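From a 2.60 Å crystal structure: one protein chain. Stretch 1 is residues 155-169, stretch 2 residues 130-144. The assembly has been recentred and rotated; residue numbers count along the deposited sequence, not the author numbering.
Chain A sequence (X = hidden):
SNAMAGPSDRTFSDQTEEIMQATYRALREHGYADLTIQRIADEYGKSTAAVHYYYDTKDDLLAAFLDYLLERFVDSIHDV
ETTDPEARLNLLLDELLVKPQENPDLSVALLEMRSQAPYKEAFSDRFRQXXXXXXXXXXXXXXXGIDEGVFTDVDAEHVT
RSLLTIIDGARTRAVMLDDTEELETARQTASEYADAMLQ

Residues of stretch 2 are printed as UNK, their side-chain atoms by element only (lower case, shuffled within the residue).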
# COMPACT_ATOMS: atom_id res chain seq x y z
N ASP A 155 -7.63 17.29 -16.35
CA ASP A 155 -6.23 16.83 -16.40
C ASP A 155 -6.21 15.32 -16.26
O ASP A 155 -6.24 14.78 -15.16
CB ASP A 155 -5.41 17.51 -15.30
CG ASP A 155 -3.99 16.97 -15.17
OD1 ASP A 155 -3.64 15.95 -15.80
OD2 ASP A 155 -3.21 17.56 -14.39
N ALA A 156 -6.16 14.64 -17.40
CA ALA A 156 -6.27 13.18 -17.48
C ALA A 156 -5.18 12.51 -16.70
O ALA A 156 -5.46 11.57 -15.98
CB ALA A 156 -6.24 12.71 -18.92
N GLU A 157 -3.95 13.01 -16.79
CA GLU A 157 -2.86 12.37 -16.05
C GLU A 157 -3.16 12.35 -14.56
O GLU A 157 -2.90 11.35 -13.90
CB GLU A 157 -1.49 12.98 -16.34
CG GLU A 157 -0.62 12.12 -17.30
CD GLU A 157 -0.25 10.70 -16.76
OE1 GLU A 157 -0.14 10.49 -15.52
OE2 GLU A 157 -0.04 9.78 -17.59
N HIS A 158 -3.72 13.43 -14.05
CA HIS A 158 -3.96 13.57 -12.63
C HIS A 158 -5.19 12.83 -12.15
O HIS A 158 -5.21 12.28 -11.07
CB HIS A 158 -4.07 15.01 -12.19
CG HIS A 158 -4.46 15.11 -10.77
ND1 HIS A 158 -3.55 14.97 -9.75
CD2 HIS A 158 -5.68 15.23 -10.18
CE1 HIS A 158 -4.19 15.03 -8.59
NE2 HIS A 158 -5.48 15.18 -8.83
N VAL A 159 -6.25 12.86 -12.94
CA VAL A 159 -7.35 11.97 -12.62
C VAL A 159 -6.89 10.51 -12.56
O VAL A 159 -7.23 9.80 -11.60
CB VAL A 159 -8.61 12.19 -13.52
CG1 VAL A 159 -9.70 11.24 -13.15
CG2 VAL A 159 -9.10 13.59 -13.34
N THR A 160 -6.10 10.04 -13.52
CA THR A 160 -5.78 8.61 -13.48
C THR A 160 -4.76 8.26 -12.38
O THR A 160 -4.81 7.17 -11.81
CB THR A 160 -5.43 7.99 -14.87
OG1 THR A 160 -4.11 7.41 -14.87
CG2 THR A 160 -5.61 8.99 -15.98
N ARG A 161 -3.88 9.21 -12.08
CA ARG A 161 -3.00 9.06 -10.94
C ARG A 161 -3.81 8.94 -9.65
O ARG A 161 -3.49 8.12 -8.78
CB ARG A 161 -2.02 10.24 -10.87
CG ARG A 161 -1.48 10.51 -9.47
CD ARG A 161 -0.78 9.29 -8.85
NE ARG A 161 0.45 8.98 -9.58
CZ ARG A 161 1.61 9.61 -9.39
NH1 ARG A 161 1.71 10.59 -8.49
NH2 ARG A 161 2.66 9.26 -10.11
N SER A 162 -4.86 9.75 -9.54
CA SER A 162 -5.80 9.66 -8.44
C SER A 162 -6.45 8.27 -8.31
O SER A 162 -6.48 7.69 -7.21
CB SER A 162 -6.86 10.73 -8.58
OG SER A 162 -6.42 11.98 -8.07
N LEU A 163 -6.96 7.73 -9.40
CA LEU A 163 -7.52 6.38 -9.33
C LEU A 163 -6.44 5.36 -8.99
O LEU A 163 -6.73 4.30 -8.39
CB LEU A 163 -8.23 5.99 -10.61
CG LEU A 163 -9.50 6.76 -10.91
CD1 LEU A 163 -9.91 6.52 -12.35
CD2 LEU A 163 -10.60 6.32 -9.98
N LEU A 164 -5.20 5.67 -9.34
CA LEU A 164 -4.11 4.72 -9.06
C LEU A 164 -3.87 4.65 -7.57
O LEU A 164 -3.56 3.57 -7.05
CB LEU A 164 -2.81 5.14 -9.76
CG LEU A 164 -2.37 4.46 -11.06
CD1 LEU A 164 -3.54 3.81 -11.81
CD2 LEU A 164 -1.61 5.48 -11.94
N THR A 165 -4.01 5.80 -6.91
CA THR A 165 -3.77 5.88 -5.49
C THR A 165 -4.84 5.11 -4.74
O THR A 165 -4.53 4.27 -3.89
CB THR A 165 -3.67 7.33 -5.01
OG1 THR A 165 -2.63 7.99 -5.74
CG2 THR A 165 -3.35 7.35 -3.52
N ILE A 166 -6.10 5.39 -5.07
CA ILE A 166 -7.24 4.65 -4.53
C ILE A 166 -6.95 3.16 -4.70
O ILE A 166 -6.95 2.44 -3.71
CB ILE A 166 -8.59 5.11 -5.17
CG1 ILE A 166 -8.88 6.55 -4.77
CG2 ILE A 166 -9.76 4.19 -4.80
CD1 ILE A 166 -9.79 7.28 -5.71
N ILE A 167 -6.64 2.70 -5.91
CA ILE A 167 -6.35 1.28 -6.12
C ILE A 167 -5.28 0.76 -5.14
O ILE A 167 -5.51 -0.22 -4.42
CB ILE A 167 -5.87 0.97 -7.53
CG1 ILE A 167 -6.83 1.53 -8.58
CG2 ILE A 167 -5.66 -0.58 -7.70
CD1 ILE A 167 -8.19 1.04 -8.42
N ASP A 168 -4.13 1.42 -5.11
CA ASP A 168 -3.08 0.96 -4.23
C ASP A 168 -3.43 1.11 -2.76
O ASP A 168 -2.93 0.34 -1.95
CB ASP A 168 -1.72 1.58 -4.56
CG ASP A 168 -1.10 0.96 -5.82
OD1 ASP A 168 -1.21 -0.28 -6.03
OD2 ASP A 168 -0.52 1.72 -6.64
N GLY A 169 -4.29 2.07 -2.42
CA GLY A 169 -4.76 2.19 -1.05
C GLY A 169 -5.49 0.94 -0.62
O GLY A 169 -5.19 0.34 0.43
N UNK A 130 3.63 -2.89 -14.24
CA UNK A 130 2.23 -3.14 -13.95
C UNK A 130 1.55 -1.81 -13.84
O UNK A 130 0.62 -1.51 -14.58
c UNK A 130 2.11 -3.92 -12.65
c UNK A 130 0.75 -4.58 -12.47
o UNK A 130 0.66 -5.83 -12.44
n UNK A 130 -0.31 -3.76 -12.29
N UNK A 131 2.06 -0.97 -12.95
CA UNK A 131 1.49 0.35 -12.77
C UNK A 131 1.33 1.10 -14.10
O UNK A 131 0.24 1.59 -14.35
c UNK A 131 2.34 1.14 -11.79
o UNK A 131 2.34 3.46 -11.57
c UNK A 131 1.69 2.43 -11.37
o UNK A 131 0.56 2.42 -10.82
N UNK A 132 2.38 1.17 -14.95
CA UNK A 132 2.28 1.87 -16.25
C UNK A 132 1.16 1.33 -17.14
O UNK A 132 0.48 2.09 -17.83
o UNK A 132 5.83 4.66 -16.44
c UNK A 132 3.58 1.83 -17.08
o UNK A 132 3.63 4.63 -16.27
c UNK A 132 4.80 2.51 -16.49
c UNK A 132 4.73 4.04 -16.41
N UNK A 133 0.98 0.01 -17.11
CA UNK A 133 -0.00 -0.63 -17.96
C UNK A 133 -1.40 -0.19 -17.55
O UNK A 133 -2.24 0.13 -18.41
c UNK A 133 -0.92 -2.80 -18.79
c UNK A 133 -2.81 -3.96 -20.51
o UNK A 133 -3.71 -4.56 -21.37
c UNK A 133 -2.14 -3.26 -18.29
c UNK A 133 -1.59 -3.51 -21.02
c UNK A 133 0.09 -2.15 -17.88
c UNK A 133 -0.66 -2.93 -20.16
c UNK A 133 -3.10 -3.84 -19.15
N UNK A 134 -1.62 -0.16 -16.24
CA UNK A 134 -2.90 0.24 -15.69
C UNK A 134 -3.13 1.69 -16.01
O UNK A 134 -4.16 2.05 -16.57
c UNK A 134 -3.00 -0.06 -14.17
c UNK A 134 -2.97 -1.59 -13.93
c UNK A 134 -4.25 0.57 -13.56
N UNK A 135 -2.16 2.53 -15.68
CA UNK A 135 -2.15 3.94 -16.06
C UNK A 135 -2.51 4.16 -17.56
O UNK A 135 -3.43 4.93 -17.88
c UNK A 135 0.85 6.40 -15.75
c UNK A 135 2.01 7.61 -17.60
c UNK A 135 -0.64 6.01 -15.80
n UNK A 135 2.73 6.53 -17.95
n UNK A 135 2.16 8.73 -18.27
c UNK A 135 -0.78 4.51 -15.72
n UNK A 135 1.14 7.58 -16.58
N UNK A 136 -1.81 3.47 -18.47
CA UNK A 136 -2.14 3.57 -19.88
C UNK A 136 -3.60 3.23 -20.15
O UNK A 136 -4.29 3.98 -20.80
o UNK A 136 -2.52 2.71 -26.37
c UNK A 136 -2.17 2.73 -25.00
c UNK A 136 -2.91 1.96 -24.12
c UNK A 136 -0.80 3.52 -23.14
c UNK A 136 -1.54 2.74 -22.25
c UNK A 136 -1.21 2.72 -20.75
c UNK A 136 -2.58 1.97 -22.77
c UNK A 136 -1.11 3.52 -24.52
N UNK A 137 -4.09 2.11 -19.65
CA UNK A 137 -5.47 1.73 -19.98
C UNK A 137 -6.52 2.61 -19.31
O UNK A 137 -7.61 2.79 -19.85
c UNK A 137 -5.72 0.27 -19.65
c UNK A 137 -5.68 0.02 -18.19
c UNK A 137 -7.31 -1.16 -16.21
se UNK A 137 -6.30 -1.73 -17.74
N UNK A 138 -6.20 3.19 -18.16
CA UNK A 138 -7.11 4.10 -17.49
C UNK A 138 -7.15 5.49 -18.12
O UNK A 138 -8.22 6.00 -18.45
c UNK A 138 -8.80 2.99 -15.24
c UNK A 138 -7.30 3.06 -15.15
c UNK A 138 -6.84 3.27 -13.71
c UNK A 138 -6.75 4.20 -16.01
N UNK A 139 -5.98 6.10 -18.30
CA UNK A 139 -5.90 7.33 -19.06
C UNK A 139 -6.53 7.26 -20.46
O UNK A 139 -7.21 8.21 -20.89
c UNK A 139 -2.97 9.73 -19.15
c UNK A 139 -4.47 7.78 -19.19
c UNK A 139 -4.35 9.25 -19.51
c UNK A 139 -1.90 9.14 -20.08
n UNK A 139 -2.05 9.60 -21.46
N UNK A 140 -6.35 6.13 -21.14
CA UNK A 140 -6.93 5.94 -22.47
C UNK A 140 -8.44 6.00 -22.51
O UNK A 140 -8.99 6.53 -23.44
c UNK A 140 -6.44 4.64 -23.11
N UNK A 141 -9.14 5.47 -21.51
CA UNK A 141 -10.59 5.49 -21.60
C UNK A 141 -11.08 6.87 -21.19
O UNK A 141 -12.03 7.41 -21.78
c UNK A 141 -12.79 4.43 -21.03
c UNK A 141 -11.28 4.33 -20.87
c UNK A 141 -10.88 4.28 -19.42
N UNK A 142 -10.38 7.47 -20.22
CA UNK A 142 -10.66 8.85 -19.82
C UNK A 142 -10.47 9.81 -20.98
O UNK A 142 -11.25 10.76 -21.17
c UNK A 142 -9.92 10.82 -18.42
c UNK A 142 -10.25 8.53 -17.35
c UNK A 142 -9.81 9.29 -18.61
c UNK A 142 -9.38 8.78 -16.12
N UNK A 143 -9.44 9.57 -21.78
CA UNK A 143 -9.23 10.44 -22.91
C UNK A 143 -10.32 10.26 -23.94
O UNK A 143 -10.82 11.23 -24.48
n UNK A 143 -5.55 10.68 -22.75
c UNK A 143 -7.83 10.26 -23.51
o UNK A 143 -7.10 12.27 -22.42
c UNK A 143 -6.79 11.16 -22.84
N UNK A 144 -10.70 9.01 -24.19
CA UNK A 144 -11.75 8.70 -25.17
C UNK A 144 -13.08 9.41 -24.88
O UNK A 144 -13.70 9.99 -25.79
n UNK A 144 -14.64 5.87 -27.37
c UNK A 144 -14.07 5.98 -26.12
c UNK A 144 -12.97 6.75 -26.25
c UNK A 144 -11.95 7.19 -25.25
c UNK A 144 -13.92 6.55 -28.23
n UNK A 144 -12.90 7.09 -27.58

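Position 130 has two carbons, the second carrying one oxygen and one nitrogen, without contact. It is Asn 130.

Position 131 has two carbons, the second carrying two oxygens. One oxygen lies near Leu 164 and Asp 168. It is Asp 131. Its OD1 is 3.6 Å from Leu 164 CG and 4.4 Å from Asp 168 OD2. These like charges are close, but both oxygens of Asp 131 are hydrogen-bonded elsewhere in the structure.

Position 132 has three carbons, the third carrying two oxygens, clear of stretch 1. It is Glu 132.

Position 133 has one carbon, then a six-carbon ring bearing one oxygen, out of reach. It is Tyr 133.

Position 134 has three carbons, forked at the first, and meets Leu 164. It is Val 134. Its CG1 is 3.8 Å from Leu 164 CD1.

Position 135 has three carbons, a nitrogen, then a carbon with two more nitrogens. The planar end reaches Glu 157. It is Arg 135. Its NH2 donates to Glu 157 OE2 at 2.5 Å, in a salt bridge. On the other side of the group, NH1 bonds to Glu 132 OE1 at 2.7 Å.

Position 136 has one carbon, then a six-carbon ring bearing one oxygen, pointing away. It is Tyr 136.

Position 137 is an unbranched chain of two carbons, selenium and one carbon, out of reach. It is Met 137, present as selenomethionine.

Position 138 has four carbons, forked at the second, facing Leu 164. It is Leu 138. Its CD1 is 3.8 Å from Leu 164 CD1.

Position 139 has four carbons in a row ending in nitrogen. It packs on Thr 160 and Ala 156. It is Lys 139.

Position 140 has one carbon, pointing away. It is Ala 140.

Position 141 has three carbons, forked at the first, out of reach. It is Val 141.

Position 142 has four carbons, forked at the first, one arm longer. It touches Val 159 and Thr 160. It is Ile 142.

Position 143 has two carbons, the second carrying one oxygen and one nitrogen. It touches Ala 156. It is Asn 143.

Position 144 has one carbon and a five-membered ring with two nitrogens, out of reach. It is His 144.

The helices cross at 130°. Thr 160 and Leu 164 sit as knobs in holes of stretch 2. Apolar contacts run from Ala 156 and Ile 142 to Leu 164, Val 134 and Leu 138, with Thr 160 against Lys 139 where the CA atoms come nearest. The Arg 135 to Glu 157 salt bridge ties a partly exposed flank.

Stretch 2 130-144: NDEYVRYMLKAVINH
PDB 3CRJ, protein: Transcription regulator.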